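Local coordinates for protein diaminopimelate decarboxylase (Helicobacter pylori, PDB 2QGH) that catalyses the pyridoxal-phosphate-dependent decarboxylation of meso-diaminopimelate to L-lysine, probably the last step of lysine biosynthesis, at residues 36-41 and 66-71; 314-319 and 324-329; 378-383 and 392-397. All coordinates share one frame; numbering follows the deposited sequence.

Strand 35-39 opens the sequence of contacts. Interaction 1 links its end to the 66-71 loop, closing a loop that holds helix 40-52 and barrel strand 59-64. It thereby joins the mixed sheet to the loop that follows the first barrel strand, 59-64. Interaction 2 follows much later and closes a short loop over helix 318-322. Interaction 3 then ties the 378-383 loop to strand 393-397, the parallel neighbour of strand 35-39. The three loops follow in series; none nests or crosses. In space they meet. Tyr38 and Glu394 join interactions 1 and 3, and Asp315 packs on Leu392 between interactions 2 and 3. Interactions 2 and 3 both touch the bound lysine.

Interaction 1. Residues 36-41 and 66-71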
loop_
_atom_site.group_PDB
_atom_site.type_symbol
_atom_site.label_atom_id
_atom_site.label_comp_id
_atom_site.label_asym_id
_atom_site.label_seq_id
_atom_site.Cartn_x
_atom_site.Cartn_y
_atom_site.Cartn_z
ATOM N N TYR A 36 -7.769 -8.635 -12.075
ATOM C CA TYR A 36 -8.902 -8.787 -11.191
ATOM C C TYR A 36 -10.109 -9.166 -12.050
ATOM O O TYR A 36 -10.311 -8.600 -13.125
ATOM C CB TYR A 36 -9.170 -7.475 -10.454
ATOM C CG TYR A 36 -8.272 -7.246 -9.254
ATOM C CD1 TYR A 36 -8.508 -7.908 -8.053
ATOM C CD2 TYR A 36 -7.200 -6.356 -9.315
ATOM C CE1 TYR A 36 -7.710 -7.692 -6.938
ATOM C CE2 TYR A 36 -6.388 -6.133 -8.200
ATOM C CZ TYR A 36 -6.655 -6.803 -7.016
ATOM O OH TYR A 36 -5.888 -6.572 -5.900
ATOM N N LEU A 37 -10.892 -10.135 -11.587
ATOM C CA LEU A 37 -12.096 -10.571 -12.298
ATOM C C LEU A 37 -13.287 -10.494 -11.341
ATOM O O LEU A 37 -13.256 -11.078 -10.250
ATOM C CB LEU A 37 -11.939 -12.010 -12.805
ATOM C CG LEU A 37 -13.088 -12.588 -13.642
ATOM C CD1 LEU A 37 -13.270 -11.777 -14.916
ATOM C CD2 LEU A 37 -12.785 -14.044 -13.975
ATOM N N TYR A 38 -14.332 -9.779 -11.751
ATOM C CA TYR A 38 -15.515 -9.610 -10.909
ATOM C C TYR A 38 -16.794 -10.226 -11.459
ATOM O O TYR A 38 -17.190 -9.940 -12.591
ATOM C CB TYR A 38 -15.792 -8.124 -10.661
ATOM C CG TYR A 38 -14.655 -7.367 -10.019
ATOM C CD1 TYR A 38 -13.606 -6.854 -10.784
ATOM C CD2 TYR A 38 -14.615 -7.186 -8.637
ATOM C CE1 TYR A 38 -12.547 -6.179 -10.182
ATOM C CE2 TYR A 38 -13.566 -6.522 -8.031
ATOM C CZ TYR A 38 -12.534 -6.020 -8.803
ATOM O OH TYR A 38 -11.492 -5.375 -8.180
ATOM N N ASP A 39 -17.435 -11.065 -10.648
ATOM C CA ASP A 39 -18.711 -11.676 -11.023
ATOM C C ASP A 39 -19.721 -10.646 -10.535
ATOM O O ASP A 39 -20.032 -10.591 -9.350
ATOM C CB ASP A 39 -18.941 -12.989 -10.275
ATOM C CG ASP A 39 -20.169 -13.736 -10.779
ATOM O OD1 ASP A 39 -21.140 -13.082 -11.227
ATOM O OD2 ASP A 39 -20.168 -14.982 -10.718
ATOM N N PHE A 40 -20.220 -9.826 -11.448
ATOM C CA PHE A 40 -21.151 -8.776 -11.086
ATOM C C PHE A 40 -22.468 -9.228 -10.445
ATOM O O PHE A 40 -23.030 -8.504 -9.611
ATOM C CB PHE A 40 -21.398 -7.888 -12.310
ATOM C CG PHE A 40 -20.444 -6.710 -12.412
ATOM C CD1 PHE A 40 -19.194 -6.745 -11.800
ATOM C CD2 PHE A 40 -20.791 -5.575 -13.143
ATOM C CE1 PHE A 40 -18.304 -5.672 -11.913
ATOM C CE2 PHE A 40 -19.901 -4.494 -13.262
ATOM C CZ PHE A 40 -18.659 -4.552 -12.644
ATOM N N ASP A 41 -22.956 -10.413 -10.810
ATOM C CA ASP A 41 -24.200 -10.923 -10.234
ATOM C C ASP A 41 -24.112 -10.989 -8.721
ATOM O O ASP A 41 -25.072 -10.667 -8.013
ATOM C CB ASP A 41 -24.527 -12.328 -10.753
ATOM C CG ASP A 41 -25.110 -12.315 -12.149
ATOM O OD1 ASP A 41 -25.719 -11.293 -12.537
ATOM O OD2 ASP A 41 -24.973 -13.340 -12.851
ATOM N N LYS A 66 -14.748 2.907 -0.382
ATOM C CA LYS A 66 -13.414 2.488 0.021
ATOM C C LYS A 66 -13.193 1.001 -0.268
ATOM O O LYS A 66 -12.073 0.584 -0.545
ATOM C CB LYS A 66 -13.221 2.759 1.510
ATOM C CG LYS A 66 -14.259 2.078 2.392
ATOM C CD LYS A 66 -14.109 2.492 3.839
ATOM C CE LYS A 66 -14.363 3.987 4.002
ATOM N NZ LYS A 66 -15.752 4.358 3.611
ATOM N N ALA A 67 -14.252 0.195 -0.206
ATOM C CA ALA A 67 -14.114 -1.239 -0.478
ATOM C C ALA A 67 -13.658 -1.455 -1.919
ATOM O O ALA A 67 -12.696 -2.180 -2.179
ATOM C CB ALA A 67 -15.435 -1.959 -0.236
ATOM N N ASN A 68 -14.364 -0.815 -2.849
ATOM C CA ASN A 68 -14.057 -0.897 -4.271
ATOM C C ASN A 68 -14.837 0.217 -4.958
ATOM O O ASN A 68 -16.064 0.222 -4.934
ATOM C CB ASN A 68 -14.473 -2.252 -4.847
ATOM C CG ASN A 68 -13.802 -2.541 -6.175
ATOM O OD1 ASN A 68 -13.740 -1.678 -7.042
ATOM N ND2 ASN A 68 -13.299 -3.756 -6.339
ATOM N N SER A 69 -14.116 1.153 -5.563
ATOM C CA SER A 69 -14.720 2.306 -6.223
ATOM C C SER A 69 -14.726 2.254 -7.744
ATOM O O SER A 69 -14.962 3.282 -8.388
ATOM C CB SER A 69 -13.994 3.585 -5.802
ATOM O OG SER A 69 -14.101 3.790 -4.412
ATOM N N ASN A 70 -14.466 1.085 -8.325
ATOM C CA ASN A 70 -14.458 0.989 -9.778
ATOM C C ASN A 70 -15.765 1.560 -10.363
ATOM O O ASN A 70 -16.873 1.215 -9.934
ATOM C CB ASN A 70 -14.223 -0.461 -10.218
ATOM C CG ASN A 70 -14.286 -0.633 -11.729
ATOM O OD1 ASN A 70 -15.368 -0.778 -12.305
ATOM N ND2 ASN A 70 -13.126 -0.608 -12.377
ATOM N N LEU A 71 -15.605 2.469 -11.322
ATOM C CA LEU A 71 -16.713 3.138 -11.988
ATOM C C LEU A 71 -17.825 2.214 -12.462
ATOM O O LEU A 71 -18.999 2.529 -12.315
ATOM C CB LEU A 71 -16.182 3.940 -13.176
ATOM C CG LEU A 71 -15.964 5.442 -12.992
ATOM C CD1 LEU A 71 -15.436 5.735 -11.605
ATOM C CD2 LEU A 71 -15.010 5.936 -14.060
#
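Tyr38 and Asn68 approach from opposite directions and meet through their polar ends. ND2 of Asn68 gives a weak hydrogen bond to OH of Tyr38, at 3.0 Å and with an N-H...O angle of 146°. The same nitrogen lies 3.3 Å from Tyr38 CE2. The ring and the amide are turned nearly at right angles to each other. Tyr38 CG stands opposite the carbonyl carbon (chi1 -58°), which carries the ring off the strand toward the loop. Asn68 CG lies anti to its backbone N (chi1 -162°), which sends the amide toward Tyr38.

Both polar groups have further partners. Tyr38 OH also bonds Glu394 OE2, and Asn68 ND2 also gives to Gly376 O. The other end of the amide is used within its own loop. Asn68 OD1 accepts from Asn70 N at 3.1 Å, in the carbonyl plane, and this closes an Asx turn. The turn helps to fix the amide's rotation. Asn70 in turn is the N-cap of helix 71-79.

This buried contact joins strand 35-39 of the mixed sheet to the loop between barrel strand 59-64 and helix 71-79. Phe40 packs on helix 71-79. Strand 35-39 runs parallel to 393-397, which pairs with 402-406; Tyr38 also touches Ile405.

Interaction 2. Residues 314-319 and 324-329; sequences NDFLRP and AKHAIR. With LYS (lysine), chain C.
Ala324, His326 and Arg318 carry this contact, across the short helix 318-322 of the beta domain, between the loop before it and the segment after it. Helix 318-322 turns the chain back, and the 324-329 segment returns beside it and enters strand 328-330. The fold is that of the fold-type III pyridoxal-phosphate enzymes, a barrel joined to a beta domain.

Ala324 has the most surface buried here. Its CB lies over one face of the Arg318 guanidinium, 3.4 Å from NH1. Its carbonyl turns to Pro319, and Pro319 CA makes a CA-H...O contact with Ala324 O at 3.4 Å.

His326 meets two side chains in different ways. Phe316 points the CZ end of its ring at one imidazole face, over the centre. This is a T-shaped (edge-to-face) pair, with centroids 4.6 Å apart and planes at 88°. CG of Phe316 is opposite its backbone N (chi1 -176°), which directs the ring at His326. At the imidazole edge, NE2 accepts a hydrogen bond from Arg318 NH1 at 3.1 Å. The donor is in the guanidinium plane but tilted 23° from the ring plane. Through this bond His326 probably helps to position Arg318 from the second shell. The other ring nitrogen, ND1, is bonded to Glu373 O, so the imidazole is held at both nitrogens.

Arg318 belongs to the lysine pocket. Its chain bends at chi2 and chi3, which brings the guanidinium to the ligand carboxylate. Arg282 and Tyr322 of this chain and Glu350 of the second subunit also bond the ligand. NE of Arg318 bonds lysine O at 2.8 Å, and Arg318 NH2 makes a weak bond of 2.7 Å to lysine OXT.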
loop_
_atom_site.group_PDB
_atom_site.type_symbol
_atom_site.label_atom_id
_atom_site.label_comp_id
_atom_site.label_asym_id
_atom_site.label_seq_id
_atom_site.Cartn_x
_atom_site.Cartn_y
_atom_site.Cartn_z
ATOM N N ASN A 314 1.942 -5.442 -3.996
ATOM C CA ASN A 314 1.539 -4.135 -4.504
ATOM C C ASN A 314 0.120 -4.231 -5.068
ATOM O O ASN A 314 -0.640 -3.267 -5.010
ATOM C CB ASN A 314 2.492 -3.633 -5.599
ATOM C CG ASN A 314 2.352 -4.402 -6.893
ATOM O OD1 ASN A 314 2.729 -5.567 -6.976
ATOM N ND2 ASN A 314 1.801 -3.756 -7.910
ATOM N N ASP A 315 -0.236 -5.396 -5.601
ATOM C CA ASP A 315 -1.569 -5.607 -6.173
ATOM C C ASP A 315 -2.590 -5.971 -5.103
ATOM O O ASP A 315 -3.759 -5.607 -5.193
ATOM C CB ASP A 315 -1.566 -6.751 -7.192
ATOM C CG ASP A 315 -0.509 -6.595 -8.260
ATOM O OD1 ASP A 315 -0.518 -5.574 -8.980
ATOM O OD2 ASP A 315 0.324 -7.518 -8.384
ATOM N N PHE A 316 -2.144 -6.711 -4.098
ATOM C CA PHE A 316 -3.035 -7.158 -3.036
ATOM C C PHE A 316 -2.299 -7.025 -1.720
ATOM O O PHE A 316 -1.440 -7.839 -1.385
ATOM C CB PHE A 316 -3.442 -8.613 -3.295
ATOM C CG PHE A 316 -4.439 -9.148 -2.319
ATOM C CD1 PHE A 316 -5.646 -8.482 -2.098
ATOM C CD2 PHE A 316 -4.175 -10.319 -1.612
ATOM C CE1 PHE A 316 -6.577 -8.975 -1.183
ATOM C CE2 PHE A 316 -5.101 -10.822 -0.691
ATOM C CZ PHE A 316 -6.303 -10.148 -0.476
ATOM N N LEU A 317 -2.674 -5.995 -0.971
ATOM C CA LEU A 317 -2.049 -5.649 0.297
ATOM C C LEU A 317 -2.557 -6.322 1.577
ATOM O O LEU A 317 -1.850 -6.334 2.592
ATOM C CB LEU A 317 -2.145 -4.129 0.461
ATOM C CG LEU A 317 -1.271 -3.407 1.488
ATOM C CD1 LEU A 317 0.210 -3.640 1.151
ATOM C CD2 LEU A 317 -1.603 -1.920 1.479
ATOM N N ARG A 318 -3.758 -6.896 1.541
ATOM C CA ARG A 318 -4.342 -7.480 2.747
ATOM C C ARG A 318 -3.492 -8.453 3.576
ATOM O O ARG A 318 -3.373 -8.291 4.794
ATOM C CB ARG A 318 -5.707 -8.117 2.425
ATOM C CG ARG A 318 -6.741 -7.137 1.871
ATOM C CD ARG A 318 -8.166 -7.474 2.322
ATOM N NE ARG A 318 -8.364 -7.149 3.731
ATOM C CZ ARG A 318 -8.736 -8.019 4.667
ATOM N NH1 ARG A 318 -8.960 -9.287 4.356
ATOM N NH2 ARG A 318 -8.872 -7.620 5.923
ATOM N N PRO A 319 -2.884 -9.468 2.941
ATOM C CA PRO A 319 -2.068 -10.419 3.705
ATOM C C PRO A 319 -0.984 -9.774 4.562
ATOM O O PRO A 319 -0.859 -10.076 5.748
ATOM C CB PRO A 319 -1.485 -11.324 2.622
ATOM C CG PRO A 319 -2.532 -11.297 1.571
ATOM C CD PRO A 319 -2.897 -9.832 1.515
ATOM N N ALA A 324 -4.032 -11.189 6.718
ATOM C CA ALA A 324 -5.252 -11.818 6.226
ATOM C C ALA A 324 -4.961 -13.027 5.343
ATOM O O ALA A 324 -3.986 -13.056 4.591
ATOM C CB ALA A 324 -6.083 -10.809 5.460
ATOM N N LYS A 325 -5.819 -14.032 5.443
ATOM C CA LYS A 325 -5.664 -15.235 4.652
ATOM C C LYS A 325 -6.858 -15.411 3.733
ATOM O O LYS A 325 -7.978 -15.643 4.195
ATOM C CB LYS A 325 -5.541 -16.457 5.562
ATOM C CG LYS A 325 -4.384 -16.370 6.539
ATOM C CD LYS A 325 -4.394 -17.522 7.522
ATOM C CE LYS A 325 -3.297 -17.352 8.561
ATOM N NZ LYS A 325 -3.337 -18.423 9.597
ATOM N N HIS A 326 -6.622 -15.270 2.434
ATOM C CA HIS A 326 -7.668 -15.466 1.442
ATOM C C HIS A 326 -7.418 -16.827 0.791
ATOM O O HIS A 326 -6.273 -17.223 0.584
ATOM C CB HIS A 326 -7.625 -14.359 0.387
ATOM C CG HIS A 326 -8.037 -13.015 0.905
ATOM N ND1 HIS A 326 -9.077 -12.295 0.359
ATOM C CD2 HIS A 326 -7.542 -12.256 1.912
ATOM C CE1 HIS A 326 -9.205 -11.148 1.004
ATOM N NE2 HIS A 326 -8.284 -11.100 1.952
ATOM N N ALA A 327 -8.485 -17.551 0.479
ATOM C CA ALA A 327 -8.330 -18.864 -0.126
ATOM C C ALA A 327 -7.686 -18.786 -1.509
ATOM O O ALA A 327 -7.831 -17.794 -2.227
ATOM C CB ALA A 327 -9.680 -19.563 -0.213
ATOM N N ILE A 328 -6.958 -19.843 -1.860
ATOM C CA ILE A 328 -6.287 -19.947 -3.151
ATOM C C ILE A 328 -6.825 -21.193 -3.857
ATOM O O ILE A 328 -6.733 -22.306 -3.342
ATOM C CB ILE A 328 -4.747 -20.063 -2.982
ATOM C CG1 ILE A 328 -4.188 -18.738 -2.457
ATOM C CG2 ILE A 328 -4.097 -20.443 -4.310
ATOM C CD1 ILE A 328 -2.711 -18.763 -2.146
ATOM N N ARG A 329 -7.398 -20.990 -5.035
ATOM C CA ARG A 329 -7.973 -22.080 -5.804
ATOM C C ARG A 329 -7.276 -22.235 -7.157
ATOM O O ARG A 329 -7.047 -21.252 -7.863
ATOM C CB ARG A 329 -9.467 -21.808 -6.013
ATOM C CG ARG A 329 -10.196 -22.828 -6.856
ATOM C CD ARG A 329 -11.525 -22.267 -7.302
ATOM N NE ARG A 329 -11.333 -20.970 -7.933
ATOM C CZ ARG A 329 -12.311 -20.212 -8.411
ATOM N NH1 ARG A 329 -13.571 -20.622 -8.331
ATOM N NH2 ARG A 329 -12.031 -19.045 -8.973
HETATM N N LYS C . -8.778 -1.811 4.540
HETATM C CA LYS C . -9.309 -2.747 5.580
HETATM C C LYS C . -9.224 -4.192 5.089
HETATM O O LYS C . -8.540 -4.408 4.069
HETATM C CB LYS C . -10.765 -2.379 5.919
HETATM C CG LYS C . -10.899 -1.017 6.583
HETATM C CD LYS C . -12.328 -0.504 6.586
HETATM C CE LYS C . -12.391 0.853 7.283
HETATM N NZ LYS C . -13.723 1.543 7.198
HETATM O OXT LYS C . -9.832 -5.086 5.719
#

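Interaction 3. Residues 378-383 and 392-397. With LYS (lysine), chain C; PLP (pyridoxal-5'-phosphate), chain B.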
loop_
_atom_site.group_PDB
_atom_site.type_symbol
_atom_site.label_atom_id
_atom_site.label_comp_id
_atom_site.label_asym_id
_atom_site.label_seq_id
_atom_site.Cartn_x
_atom_site.Cartn_y
_atom_site.Cartn_z
ATOM N N TYR A 378 -11.193 -4.008 -0.713
ATOM C CA TYR A 378 -9.889 -3.583 -0.228
ATOM C C TYR A 378 -8.793 -4.355 -0.928
ATOM O O TYR A 378 -7.737 -4.627 -0.361
ATOM C CB TYR A 378 -9.814 -3.771 1.288
ATOM C CG TYR A 378 -10.960 -3.078 1.992
ATOM C CD1 TYR A 378 -11.064 -1.686 1.987
ATOM C CD2 TYR A 378 -11.977 -3.812 2.606
ATOM C CE1 TYR A 378 -12.161 -1.038 2.571
ATOM C CE2 TYR A 378 -13.077 -3.177 3.196
ATOM C CZ TYR A 378 -13.164 -1.792 3.172
ATOM O OH TYR A 378 -14.249 -1.156 3.733
ATOM N N GLY A 379 -9.068 -4.709 -2.177
ATOM C CA GLY A 379 -8.094 -5.415 -2.985
ATOM C C GLY A 379 -7.396 -4.374 -3.837
ATOM O O GLY A 379 -6.421 -3.762 -3.409
ATOM N N SER A 380 -7.909 -4.134 -5.034
ATOM C CA SER A 380 -7.292 -3.152 -5.910
ATOM C C SER A 380 -7.389 -1.705 -5.408
ATOM O O SER A 380 -6.678 -0.836 -5.897
ATOM C CB SER A 380 -7.901 -3.243 -7.307
ATOM O OG SER A 380 -9.081 -2.479 -7.379
ATOM N N SER A 381 -8.255 -1.432 -4.437
ATOM C CA SER A 381 -8.384 -0.065 -3.931
ATOM C C SER A 381 -7.207 0.355 -3.046
ATOM O O SER A 381 -7.013 1.538 -2.796
ATOM C CB SER A 381 -9.697 0.111 -3.167
ATOM O OG SER A 381 -9.691 -0.625 -1.963
ATOM N N MET A 382 -6.423 -0.609 -2.574
ATOM C CA MET A 382 -5.248 -0.307 -1.745
ATOM C C MET A 382 -3.974 -0.646 -2.515
ATOM O O MET A 382 -2.865 -0.551 -1.970
ATOM C CB MET A 382 -5.252 -1.129 -0.452
ATOM C CG MET A 382 -6.452 -0.922 0.451
ATOM S SD MET A 382 -6.209 -1.795 2.025
ATOM C CE MET A 382 -5.400 -0.499 2.981
ATOM N N ALA A 383 -4.144 -1.047 -3.775
ATOM C CA ALA A 383 -3.027 -1.429 -4.634
ATOM C C ALA A 383 -2.121 -0.248 -4.977
ATOM O O ALA A 383 -2.584 0.884 -5.091
ATOM C CB ALA A 383 -3.553 -2.082 -5.920
ATOM N N LEU A 392 -3.052 -3.388 -12.218
ATOM C CA LEU A 392 -3.674 -4.434 -13.016
ATOM C C LEU A 392 -4.929 -4.096 -13.831
ATOM O O LEU A 392 -5.605 -3.077 -13.621
ATOM C CB LEU A 392 -3.990 -5.624 -12.106
ATOM C CG LEU A 392 -2.852 -6.055 -11.184
ATOM C CD1 LEU A 392 -3.291 -7.243 -10.326
ATOM C CD2 LEU A 392 -1.633 -6.399 -12.029
ATOM N N LEU A 393 -5.213 -4.998 -14.764
ATOM C CA LEU A 393 -6.373 -4.960 -15.646
ATOM C C LEU A 393 -7.536 -5.501 -14.812
ATOM O O LEU A 393 -7.388 -6.490 -14.095
ATOM C CB LEU A 393 -6.128 -5.896 -16.839
ATOM C CG LEU A 393 -7.314 -6.431 -17.655
ATOM C CD1 LEU A 393 -7.758 -5.389 -18.667
ATOM C CD2 LEU A 393 -6.905 -7.723 -18.379
ATOM N N GLU A 394 -8.688 -4.857 -14.895
ATOM C CA GLU A 394 -9.837 -5.322 -14.144
ATOM C C GLU A 394 -10.944 -5.689 -15.117
ATOM O O GLU A 394 -11.345 -4.876 -15.941
ATOM C CB GLU A 394 -10.306 -4.247 -13.153
ATOM C CG GLU A 394 -9.443 -4.164 -11.902
ATOM C CD GLU A 394 -10.015 -3.233 -10.838
ATOM O OE1 GLU A 394 -10.039 -2.003 -11.054
ATOM O OE2 GLU A 394 -10.446 -3.732 -9.780
ATOM N N LEU A 395 -11.420 -6.930 -15.013
ATOM C CA LEU A 395 -12.470 -7.446 -15.887
ATOM C C LEU A 395 -13.750 -7.764 -15.130
ATOM O O LEU A 395 -13.712 -8.137 -13.959
ATOM C CB LEU A 395 -11.984 -8.721 -16.584
ATOM C CG LEU A 395 -10.805 -8.561 -17.543
ATOM C CD1 LEU A 395 -10.242 -9.927 -17.919
ATOM C CD2 LEU A 395 -11.275 -7.799 -18.770
ATOM N N ALA A 396 -14.882 -7.635 -15.811
ATOM C CA ALA A 396 -16.166 -7.929 -15.189
ATOM C C ALA A 396 -16.942 -8.950 -16.004
ATOM O O ALA A 396 -16.801 -9.029 -17.223
ATOM C CB ALA A 396 -16.991 -6.650 -15.035
ATOM N N LEU A 397 -17.758 -9.737 -15.316
ATOM C CA LEU A 397 -18.584 -10.746 -15.965
ATOM C C LEU A 397 -20.032 -10.326 -15.738
ATOM O O LEU A 397 -20.441 -10.117 -14.594
ATOM C CB LEU A 397 -18.335 -12.112 -15.322
ATOM C CG LEU A 397 -18.688 -13.406 -16.068
ATOM C CD1 LEU A 397 -18.490 -14.572 -15.111
ATOM C CD2 LEU A 397 -20.112 -13.382 -16.565
HETATM N N LYS C . -8.778 -1.811 4.540
HETATM C CA LYS C . -9.309 -2.747 5.580
HETATM C C LYS C . -9.224 -4.192 5.089
HETATM O O LYS C . -8.540 -4.408 4.069
HETATM C CB LYS C . -10.765 -2.379 5.919
HETATM C CG LYS C . -10.899 -1.017 6.583
HETATM C CD LYS C . -12.328 -0.504 6.586
HETATM C CE LYS C . -12.391 0.853 7.283
HETATM N NZ LYS C . -13.723 1.543 7.198
HETATM O OXT LYS C . -9.832 -5.086 5.719
HETATM N N1 PLP B . -18.652 3.055 7.023
HETATM C C2 PLP B . -17.546 3.669 7.647
HETATM C C2A PLP B . -17.684 4.993 8.291
HETATM C C3 PLP B . -16.271 2.976 7.612
HETATM O O3 PLP B . -15.149 3.538 8.192
HETATM C C4 PLP B . -16.154 1.734 6.989
HETATM C C4A PLP B . -14.879 1.013 7.253
HETATM C C5 PLP B . -17.256 1.138 6.359
HETATM C C6 PLP B . -18.541 1.803 6.403
HETATM C C5A PLP B . -17.223 -0.028 5.468
HETATM O O4P PLP B . -17.198 -1.200 6.252
HETATM P P PLP B . -17.135 -2.529 5.642
HETATM O O1P PLP B . -16.332 -2.727 4.319
HETATM O O2P PLP B . -18.668 -2.892 5.412
HETATM O O3P PLP B . -16.462 -3.457 6.724
#
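Ser380 and Glu394 make the direct contact, between an active-site loop and strand 393-397 of the mixed sheet in this fold-type III enzyme. It is a single polar link. OG of Ser380 gives a hydrogen bond to OE2 of Glu394 at 3.0 Å. The hydroxyl comes from above the carboxylate plane, 50° out of it. Ser380 OG sits between the backbone N and the carbonyl carbon (chi1 85°), and the Glu394 chain is extended beyond CG to meet it. Both groups are buried. The carboxylate has more partners: OE2 also bonds Tyr38 OH, and OE1 forms a salt bridge with Arg406 NE. These bonds hold the carboxylate at both oxygens. Elsewhere in the 378-383 loop, Ser381 OG bonds Lys66 O and joins it to the loop after barrel strand 59-64.

Backbone bonds shape the loop itself. Met382 N bonds Gly379 O at 3.3 Å, and Ala383 N makes a weak bond to Ser380 O.

Packing against the ligands involves Tyr378 and Met382. The bound lysine lies over one face of the Tyr378 ring, with CB of the bound lysine over the ring centre, 3.5 Å above the plane. Met382 SD is 3.6 Å from the lysine N.

The two ligands are themselves joined. The lysine NZ is 1.3 Å from C4A of pyridoxal phosphate, a bonding distance consistent with a Schiff base between product and cofactor.

A further polar contact is with the cofactor phosphate. O1P lies at the edge of the Tyr378 ring, in its plane, and Tyr378 OH gives it a hydrogen bond of 2.7 Å.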